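Local coordinates for adhesion and penetration protein autotransporter (Haemophilus influenzae, PDB 3SYJ), which promotes bacterial adherence to and invasion of host cells and aggregation between bacteria, its passenger domain also carrying a probable serine protease, at residues R93-K105 and Y116-A128. Sequence-based numbering, arbitrary orientation.
Sequences RFTYKIVKRNNYK and YHNPRLHKFVTEA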
ATOM      1  N   ARG A  93      27.077  16.230  48.493  1.00 23.77           N
ATOM      2  CA  ARG A  93      26.782  15.612  49.777  1.00 21.14           C
ATOM      3  C   ARG A  93      26.807  16.671  50.886  1.00 18.55           C
ATOM      4  O   ARG A  93      27.643  17.576  50.887  1.00 16.89           O
ATOM      5  CB  ARG A  93      27.739  14.459  50.074  1.00 23.45           C
ATOM      6  CG  ARG A  93      27.119  13.396  50.962  1.00 23.27           C
ATOM      7  CD  ARG A  93      28.120  12.314  51.346  1.00 32.12           C
ATOM      8  NE  ARG A  93      28.271  11.294  50.314  1.00 30.79           N
ATOM      9  CZ  ARG A  93      29.415  11.032  49.692  1.00 28.96           C
ATOM     10  NH1 ARG A  93      30.518  11.711  49.999  1.00 36.93           N
ATOM     11  NH2 ARG A  93      29.458  10.085  48.769  1.00 19.30           N
ATOM     12  N   PHE A  94      25.867  16.565  51.813  1.00 13.32           N
ATOM     13  CA  PHE A  94      25.698  17.585  52.833  1.00 15.35           C
ATOM     14  C   PHE A  94      26.110  17.062  54.205  1.00 15.16           C
ATOM     15  O   PHE A  94      25.784  15.934  54.573  1.00 14.78           O
ATOM     16  CB  PHE A  94      24.249  18.064  52.847  1.00 13.97           C
ATOM     17  CG  PHE A  94      24.010  19.254  53.724  1.00 15.62           C
ATOM     18  CD1 PHE A  94      24.363  20.527  53.303  1.00 19.51           C
ATOM     19  CD2 PHE A  94      23.413  19.103  54.963  1.00 12.97           C
ATOM     20  CE1 PHE A  94      24.141  21.627  54.115  1.00 16.14           C
ATOM     21  CE2 PHE A  94      23.184  20.191  55.773  1.00 16.74           C
ATOM     22  CZ  PHE A  94      23.549  21.461  55.350  1.00 16.49           C
ATOM     23  N   THR A  95      26.832  17.886  54.955  1.00 16.37           N
ATOM     24  CA  THR A  95      27.269  17.511  56.287  1.00 14.00           C
ATOM     25  C   THR A  95      26.247  17.956  57.325  1.00 16.84           C
ATOM     26  O   THR A  95      26.113  19.150  57.603  1.00 19.03           O
ATOM     27  CB  THR A  95      28.656  18.113  56.605  1.00 20.90           C
ATOM     28  OG1 THR A  95      29.600  17.704  55.601  1.00 20.55           O
ATOM     29  CG2 THR A  95      29.150  17.645  57.966  1.00 16.27           C
ATOM     30  N   TYR A  96      25.499  17.001  57.872  1.00 14.57           N
ATOM     31  CA  TYR A  96      24.540  17.300  58.925  1.00 13.20           C
ATOM     32  C   TYR A  96      25.242  17.264  60.275  1.00 16.44           C
ATOM     33  O   TYR A  96      25.844  16.256  60.626  1.00 16.86           O
ATOM     34  CB  TYR A  96      23.381  16.297  58.901  1.00 13.18           C
ATOM     35  CG  TYR A  96      22.541  16.403  57.649  1.00 14.47           C
ATOM     36  CD1 TYR A  96      21.538  17.361  57.541  1.00 12.29           C
ATOM     37  CD2 TYR A  96      22.759  15.557  56.572  1.00  9.85           C
ATOM     38  CE1 TYR A  96      20.783  17.474  56.386  1.00 11.58           C
ATOM     39  CE2 TYR A  96      22.011  15.653  55.428  1.00 13.43           C
ATOM     40  CZ  TYR A  96      21.026  16.619  55.337  1.00 13.60           C
ATOM     41  OH  TYR A  96      20.289  16.714  54.190  1.00 13.09           O
ATOM     42  N   LYS A  97      25.159  18.357  61.033  1.00 15.97           N
ATOM     43  CA  LYS A  97      25.874  18.472  62.309  1.00 17.89           C
ATOM     44  C   LYS A  97      25.037  18.100  63.524  1.00 16.56           C
ATOM     45  O   LYS A  97      23.892  18.515  63.652  1.00 18.74           O
ATOM     46  CB  LYS A  97      26.392  19.897  62.512  1.00 17.62           C
ATOM     47  CG  LYS A  97      27.340  20.392  61.440  1.00 20.79           C
ATOM     48  CD  LYS A  97      27.599  21.891  61.586  1.00 24.90           C
ATOM     49  CE  LYS A  97      28.427  22.428  60.425  1.00 36.16           C
ATOM     50  NZ  LYS A  97      28.686  23.890  60.555  1.00 45.61           N
ATOM     51  N   ILE A  98      25.633  17.338  64.432  1.00 18.21           N
ATOM     52  CA  ILE A  98      25.022  17.039  65.719  1.00 18.40           C
ATOM     53  C   ILE A  98      25.051  18.286  66.609  1.00 21.47           C
ATOM     54  O   ILE A  98      26.113  18.871  66.830  1.00 19.04           O
ATOM     55  CB  ILE A  98      25.775  15.882  66.424  1.00 20.09           C
ATOM     56  CG1 ILE A  98      25.504  14.552  65.706  1.00 20.68           C
ATOM     57  CG2 ILE A  98      25.392  15.796  67.900  1.00 16.89           C
ATOM     58  CD1 ILE A  98      26.441  13.422  66.115  1.00 21.02           C
ATOM     59  N   VAL A  99      23.889  18.691  67.115  1.00 19.13           N
ATOM     60  CA  VAL A  99      23.790  19.868  67.970  1.00 19.01           C
ATOM     61  C   VAL A  99      23.455  19.463  69.397  1.00 20.92           C
ATOM     62  O   VAL A  99      23.557  20.263  70.321  1.00 22.21           O
ATOM     63  CB  VAL A  99      22.719  20.857  67.457  1.00 17.76           C
ATOM     64  CG1 VAL A  99      23.041  21.277  66.030  1.00 19.34           C
ATOM     65  CG2 VAL A  99      21.329  20.238  67.528  1.00 16.35           C
ATOM     66  N   LYS A 100      23.053  18.212  69.570  1.00 21.36           N
ATOM     67  CA  LYS A 100      22.719  17.684  70.881  1.00 17.82           C
ATOM     68  C   LYS A 100      22.762  16.164  70.795  1.00 21.24           C
ATOM     69  O   LYS A 100      22.090  15.572  69.949  1.00 20.17           O
ATOM     70  CB  LYS A 100      21.332  18.165  71.293  1.00 17.53           C
ATOM     71  CG  LYS A 100      20.884  17.699  72.656  1.00 19.25           C
ATOM     72  CD  LYS A 100      21.777  18.267  73.739  1.00 23.64           C
ATOM     73  CE  LYS A 100      21.150  18.066  75.102  1.00 25.94           C
ATOM     74  NZ  LYS A 100      22.121  18.285  76.201  1.00 29.23           N
ATOM     75  N   ARG A 101      23.561  15.538  71.661  1.00 22.99           N
ATOM     76  CA  ARG A 101      23.799  14.092  71.603  1.00 22.54           C
ATOM     77  C   ARG A 101      22.666  13.279  72.212  1.00 22.30           C
ATOM     78  O   ARG A 101      22.391  12.164  71.774  1.00 24.73           O
ATOM     79  CB  ARG A 101      25.111  13.731  72.305  1.00 23.53           C
ATOM     80  CG  ARG A 101      26.306  14.517  71.809  1.00 23.26           C
ATOM     81  CD  ARG A 101      27.598  13.743  71.985  1.00 27.57           C
ATOM     82  NE  ARG A 101      28.485  14.017  70.863  1.00 31.42           N
ATOM     83  CZ  ARG A 101      28.904  13.107  69.990  1.00 30.99           C
ATOM     84  NH1 ARG A 101      28.557  11.834  70.109  1.00 27.67           N
ATOM     85  NH2 ARG A 101      29.700  13.473  69.008  1.00 30.74           N
ATOM     86  N   ASN A 102      22.018  13.843  73.223  1.00 22.92           N
ATOM     87  CA  ASN A 102      20.985  13.139  73.968  1.00 21.05           C
ATOM     88  C   ASN A 102      21.460  11.765  74.426  1.00 24.66           C
ATOM     89  O   ASN A 102      20.852  10.745  74.109  1.00 22.75           O
ATOM     90  CB  ASN A 102      19.695  13.031  73.153  1.00 24.79           C
ATOM     91  CG  ASN A 102      19.063  14.392  72.875  1.00 26.80           C
ATOM     92  OD1 ASN A 102      18.869  15.194  73.785  1.00 19.48           O
ATOM     93  ND2 ASN A 102      18.740  14.652  71.616  1.00 22.12           N
ATOM     94  N   ASN A 103      22.556  11.756  75.177  1.00 26.11           N
ATOM     95  CA  ASN A 103      23.037  10.542  75.818  1.00 25.20           C
ATOM     96  C   ASN A 103      22.051  10.092  76.891  1.00 25.42           C
ATOM     97  O   ASN A 103      21.699  10.851  77.790  1.00 32.76           O
ATOM     98  CB  ASN A 103      24.433  10.751  76.415  1.00 23.98           C
ATOM     99  CG  ASN A 103      25.497  10.993  75.352  1.00 22.40           C
ATOM    100  OD1 ASN A 103      25.436  10.437  74.258  1.00 22.14           O
ATOM    101  ND2 ASN A 103      26.480  11.824  75.675  1.00 28.62           N
ATOM    102  N   TYR A 104      21.594   8.853  76.767  1.00 22.81           N
ATOM    103  CA  TYR A 104      20.660   8.247  77.708  1.00 29.44           C
ATOM    104  C   TYR A 104      21.156   8.316  79.153  1.00 29.75           C
ATOM    105  O   TYR A 104      22.328   8.074  79.424  1.00 28.03           O
ATOM    106  CB  TYR A 104      20.484   6.789  77.318  1.00 24.27           C
ATOM    107  CG  TYR A 104      19.273   6.109  77.882  1.00 27.67           C
ATOM    108  CD1 TYR A 104      18.057   6.158  77.214  1.00 21.67           C
ATOM    109  CD2 TYR A 104      19.353   5.373  79.057  1.00 27.44           C
ATOM    110  CE1 TYR A 104      16.950   5.510  77.713  1.00 28.30           C
ATOM    111  CE2 TYR A 104      18.250   4.722  79.565  1.00 25.81           C
ATOM    112  CZ  TYR A 104      17.052   4.791  78.889  1.00 30.63           C
ATOM    113  OH  TYR A 104      15.946   4.141  79.389  1.00 34.07           O
ATOM    114  N   LYS A 105      20.257   8.650  80.073  1.00 30.43           N
ATOM    115  CA  LYS A 105      20.555   8.588  81.498  1.00 34.50           C
ATOM    116  C   LYS A 105      19.684   7.516  82.133  1.00 35.41           C
ATOM    117  O   LYS A 105      18.458   7.615  82.119  1.00 34.83           O
ATOM    118  CB  LYS A 105      20.289   9.931  82.186  1.00 34.72           C
ATOM    119  CG  LYS A 105      20.597   9.938  83.691  1.00 35.29           C
ATOM    120  CD  LYS A 105      19.863  11.067  84.416  1.00 43.59           C
ATOM    121  CE  LYS A 105      20.239  11.164  85.900  1.00 51.68           C
ATOM    122  NZ  LYS A 105      21.495  11.946  86.145  1.00 52.12           N
ATOM    123  N   TYR A 116      23.666   4.491  74.764  1.00 25.06           N
ATOM    124  CA  TYR A 116      22.587   4.753  73.827  1.00 24.19           C
ATOM    125  C   TYR A 116      22.370   6.250  73.748  1.00 22.05           C
ATOM    126  O   TYR A 116      22.261   6.910  74.778  1.00 22.12           O
ATOM    127  CB  TYR A 116      21.310   4.078  74.330  1.00 23.18           C
ATOM    128  CG  TYR A 116      20.141   4.123  73.371  1.00 20.83           C
ATOM    129  CD1 TYR A 116      19.687   2.969  72.755  1.00 21.57           C
ATOM    130  CD2 TYR A 116      19.484   5.320  73.088  1.00 23.28           C
ATOM    131  CE1 TYR A 116      18.615   2.995  71.885  1.00 25.18           C
ATOM    132  CE2 TYR A 116      18.405   5.357  72.216  1.00 22.02           C
ATOM    133  CZ  TYR A 116      17.979   4.190  71.617  1.00 22.89           C
ATOM    134  OH  TYR A 116      16.916   4.198  70.750  1.00 21.68           O
ATOM    135  N   HIS A 117      22.320   6.795  72.538  1.00 22.03           N
ATOM    136  CA  HIS A 117      21.972   8.209  72.385  1.00 21.66           C
ATOM    137  C   HIS A 117      21.167   8.523  71.112  1.00 22.53           C
ATOM    138  O   HIS A 117      21.208   7.775  70.132  1.00 23.08           O
ATOM    139  CB  HIS A 117      23.204   9.125  72.525  1.00 19.33           C
ATOM    140  CG  HIS A 117      24.177   9.039  71.389  1.00 18.67           C
ATOM    141  ND1 HIS A 117      25.448   9.567  71.462  1.00 20.13           N
ATOM    142  CD2 HIS A 117      24.072   8.483  70.157  1.00 21.04           C
ATOM    143  CE1 HIS A 117      26.084   9.347  70.324  1.00 17.77           C
ATOM    144  NE2 HIS A 117      25.272   8.690  69.514  1.00 18.24           N
ATOM    145  N   ASN A 118      20.432   9.635  71.150  1.00 21.78           N
ATOM    146  CA  ASN A 118      19.563  10.067  70.054  1.00 19.73           C
ATOM    147  C   ASN A 118      19.907  11.476  69.573  1.00 22.77           C
ATOM    148  O   ASN A 118      19.170  12.422  69.846  1.00 19.25           O
ATOM    149  CB  ASN A 118      18.105  10.050  70.505  1.00 19.04           C
ATOM    150  CG  ASN A 118      17.368   8.811  70.058  1.00 24.23           C
ATOM    151  OD1 ASN A 118      17.365   8.473  68.874  1.00 34.14           O
ATOM    152  ND2 ASN A 118      16.719   8.136  70.996  1.00 22.81           N
ATOM    153  N   PRO A 119      21.030  11.620  68.857  1.00 19.60           N
ATOM    154  CA  PRO A 119      21.521  12.931  68.421  1.00 16.29           C
ATOM    155  C   PRO A 119      20.513  13.710  67.583  1.00 20.83           C
ATOM    156  O   PRO A 119      19.789  13.139  66.762  1.00 20.29           O
ATOM    157  CB  PRO A 119      22.746  12.584  67.572  1.00 16.41           C
ATOM    158  CG  PRO A 119      23.200  11.264  68.082  1.00 20.66           C
ATOM    159  CD  PRO A 119      21.945  10.532  68.480  1.00 18.80           C
ATOM    160  N   ARG A 120      20.477  15.020  67.811  1.00 20.90           N
ATOM    161  CA  ARG A 120      19.686  15.951  67.018  1.00 19.36           C
ATOM    162  C   ARG A 120      20.632  16.630  66.026  1.00 18.94           C
ATOM    163  O   ARG A 120      21.743  17.018  66.391  1.00 19.68           O
ATOM    164  CB  ARG A 120      19.037  16.987  67.943  1.00 22.10           C
ATOM    165  CG  ARG A 120      18.117  17.993  67.273  1.00 20.44           C
ATOM    166  CD  ARG A 120      17.715  19.093  68.250  1.00 21.38           C
ATOM    167  NE  ARG A 120      16.554  19.845  67.781  1.00 24.90           N
ATOM    168  CZ  ARG A 120      16.273  21.097  68.136  1.00 26.01           C
ATOM    169  NH1 ARG A 120      17.068  21.753  68.970  1.00 20.90           N
ATOM    170  NH2 ARG A 120      15.194  21.698  67.650  1.00 21.48           N
ATOM    171  N   LEU A 121      20.197  16.745  64.774  1.00 18.49           N
ATOM    172  CA  LEU A 121      20.997  17.346  63.708  1.00 15.50           C
ATOM    173  C   LEU A 121      20.593  18.801  63.502  1.00 16.55           C
ATOM    174  O   LEU A 121      19.512  19.203  63.903  1.00 16.42           O
ATOM    175  CB  LEU A 121      20.802  16.564  62.412  1.00 14.14           C
ATOM    176  CG  LEU A 121      21.099  15.071  62.541  1.00 16.14           C
ATOM    177  CD1 LEU A 121      20.811  14.342  61.232  1.00 14.79           C
ATOM    178  CD2 LEU A 121      22.536  14.862  62.973  1.00 13.35           C
ATOM    179  N   HIS A 122      21.456  19.591  62.878  1.00 15.80           N
ATOM    180  CA  HIS A 122      21.183  21.015  62.749  1.00 17.76           C
ATOM    181  C   HIS A 122      20.235  21.344  61.594  1.00 18.32           C
ATOM    182  O   HIS A 122      19.672  22.437  61.554  1.00 17.85           O
ATOM    183  CB  HIS A 122      22.481  21.843  62.693  1.00 14.97           C
ATOM    184  CG  HIS A 122      23.116  21.915  61.337  1.00 16.85           C
ATOM    185  ND1 HIS A 122      23.470  20.796  60.614  1.00 13.61           N
ATOM    186  CD2 HIS A 122      23.496  22.981  60.589  1.00 16.66           C
ATOM    187  CE1 HIS A 122      24.020  21.168  59.473  1.00 14.88           C
ATOM    188  NE2 HIS A 122      24.046  22.489  59.431  1.00 15.27           N
ATOM    189  N   LYS A 123      20.040  20.392  60.681  1.00 17.81           N
ATOM    190  CA  LYS A 123      19.126  20.580  59.553  1.00 14.31           C
ATOM    191  C   LYS A 123      18.213  19.378  59.347  1.00 15.24           C
ATOM    192  O   LYS A 123      18.588  18.254  59.681  1.00 17.28           O
ATOM    193  CB  LYS A 123      19.913  20.813  58.269  1.00 16.84           C
ATOM    194  CG  LYS A 123      20.657  22.135  58.205  1.00 18.12           C
ATOM    195  CD  LYS A 123      19.725  23.304  57.971  1.00 14.26           C
ATOM    196  CE  LYS A 123      20.523  24.594  57.819  1.00 16.03           C
ATOM    197  NZ  LYS A 123      19.657  25.761  57.471  1.00 18.10           N
ATOM    198  N   PHE A 124      17.021  19.608  58.793  1.00 14.69           N
ATOM    199  CA  PHE A 124      16.164  18.505  58.346  1.00 16.02           C
ATOM    200  C   PHE A 124      16.895  17.757  57.240  1.00 15.39           C
ATOM    201  O   PHE A 124      17.440  18.381  56.332  1.00 14.14           O
ATOM    202  CB  PHE A 124      14.834  19.003  57.781  1.00 13.14           C
ATOM    203  CG  PHE A 124      13.887  19.557  58.810  1.00 18.68           C
ATOM    204  CD1 PHE A 124      14.162  19.457  60.159  1.00 17.18           C
ATOM    205  CD2 PHE A 124      12.695  20.155  58.412  1.00 14.99           C
ATOM    206  CE1 PHE A 124      13.271  19.967  61.098  1.00 19.57           C
ATOM    207  CE2 PHE A 124      11.800  20.659  59.348  1.00 16.62           C
ATOM    208  CZ  PHE A 124      12.088  20.567  60.690  1.00 15.18           C
ATOM    209  N   VAL A 125      16.906  16.426  57.306  1.00 15.66           N
ATOM    210  CA  VAL A 125      17.559  15.629  56.271  1.00 12.87           C
ATOM    211  C   VAL A 125      16.637  15.445  55.072  1.00 12.79           C
ATOM    212  O   VAL A 125      15.501  15.012  55.222  1.00 13.37           O
ATOM    213  CB  VAL A 125      18.003  14.245  56.804  1.00 14.62           C
ATOM    214  CG1 VAL A 125      18.525  13.370  55.652  1.00 12.44           C
ATOM    215  CG2 VAL A 125      19.049  14.401  57.909  1.00 11.95           C
ATOM    216  N   THR A 126      17.133  15.770  53.883  1.00 12.59           N
ATOM    217  CA  THR A 126      16.305  15.756  52.679  1.00 11.02           C
ATOM    218  C   THR A 126      16.538  14.528  51.791  1.00 16.36           C
ATOM    219  O   THR A 126      15.683  14.172  50.983  1.00 17.65           O
ATOM    220  CB  THR A 126      16.585  16.999  51.821  1.00 17.05           C
ATOM    221  OG1 THR A 126      17.992  17.073  51.545  1.00 11.90           O
ATOM    222  CG2 THR A 126      16.126  18.283  52.546  1.00 11.88           C
ATOM    223  N   GLU A 127      17.697  13.889  51.929  1.00 17.25           N
ATOM    224  CA  GLU A 127      18.119  12.847  50.987  1.00 16.55           C
ATOM    225  C   GLU A 127      17.381  11.522  51.148  1.00 13.81           C
ATOM    226  O   GLU A 127      17.358  10.708  50.229  1.00 14.75           O
ATOM    227  CB  GLU A 127      19.635  12.611  51.085  1.00 16.08           C
ATOM    228  CG  GLU A 127      20.513  13.724  50.504  1.00 18.06           C
ATOM    229  CD  GLU A 127      20.647  14.929  51.425  1.00 20.87           C
ATOM    230  OE1 GLU A 127      20.176  14.847  52.578  1.00 16.75           O
ATOM    231  OE2 GLU A 127      21.223  15.960  50.990  1.00 22.47           O
ATOM    232  N   ALA A 128      16.783  11.308  52.314  1.00 16.44           N
ATOM    233  CA  ALA A 128      16.124  10.042  52.619  1.00 17.71           C
ATOM    234  C   ALA A 128      15.008  10.215  53.646  1.00 20.20           C
ATOM    235  O   ALA A 128      15.078  11.088  54.519  1.00 18.14           O
ATOM    236  CB  ALA A 128      17.150   9.028  53.130  1.00 19.84           C
TER
HETATM  237  O   HOH W   1      23.880  14.822  50.863  1.00 28.61           O
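The Tyr96 ring lies between Val125 CG2, over the centre of one face and 3.7 Å from the centroid, and Phe94 CD2 over the other. Tyrosine suits this place: its faces pack against apolar groups while its hydroxyl reaches the carboxylate beyond the rim. OH donates a very short 2.5 Å bond to Glu127 OE1 at the ring edge, the carboxylate turned 77° from the ring. Arg403 also bonds the hydroxyl; a water accepts from Phe94 N and donates weakly to Glu127 OE2. With CG between backbone N and carbonyl carbon (chi1 83°), His122 lays a flat imidazole between Lys97 CG and Lys123 CG, one over each face.

Farther along, backbones pair antiparallel through Val99 N to Arg120 O and Arg120 N to Lys100 O, with a beta bulge before Lys100. Asn102 offers an amide N-H, on ND2, to backbone Asn118 O (2.9 Å) in its plane; Asn118 N bonds Asn102 O in return, from above the carbonyl plane. His117 ND1, an in-plane donor, bonds Asn103 OD1 at 2.9 Å. Strand 79-80 flanks 96-100, completing a three-stranded antiparallel sheet in the S6 protease domain, of the chymotrypsin-like PA clan, beside the beta-helix that supplies Arg403.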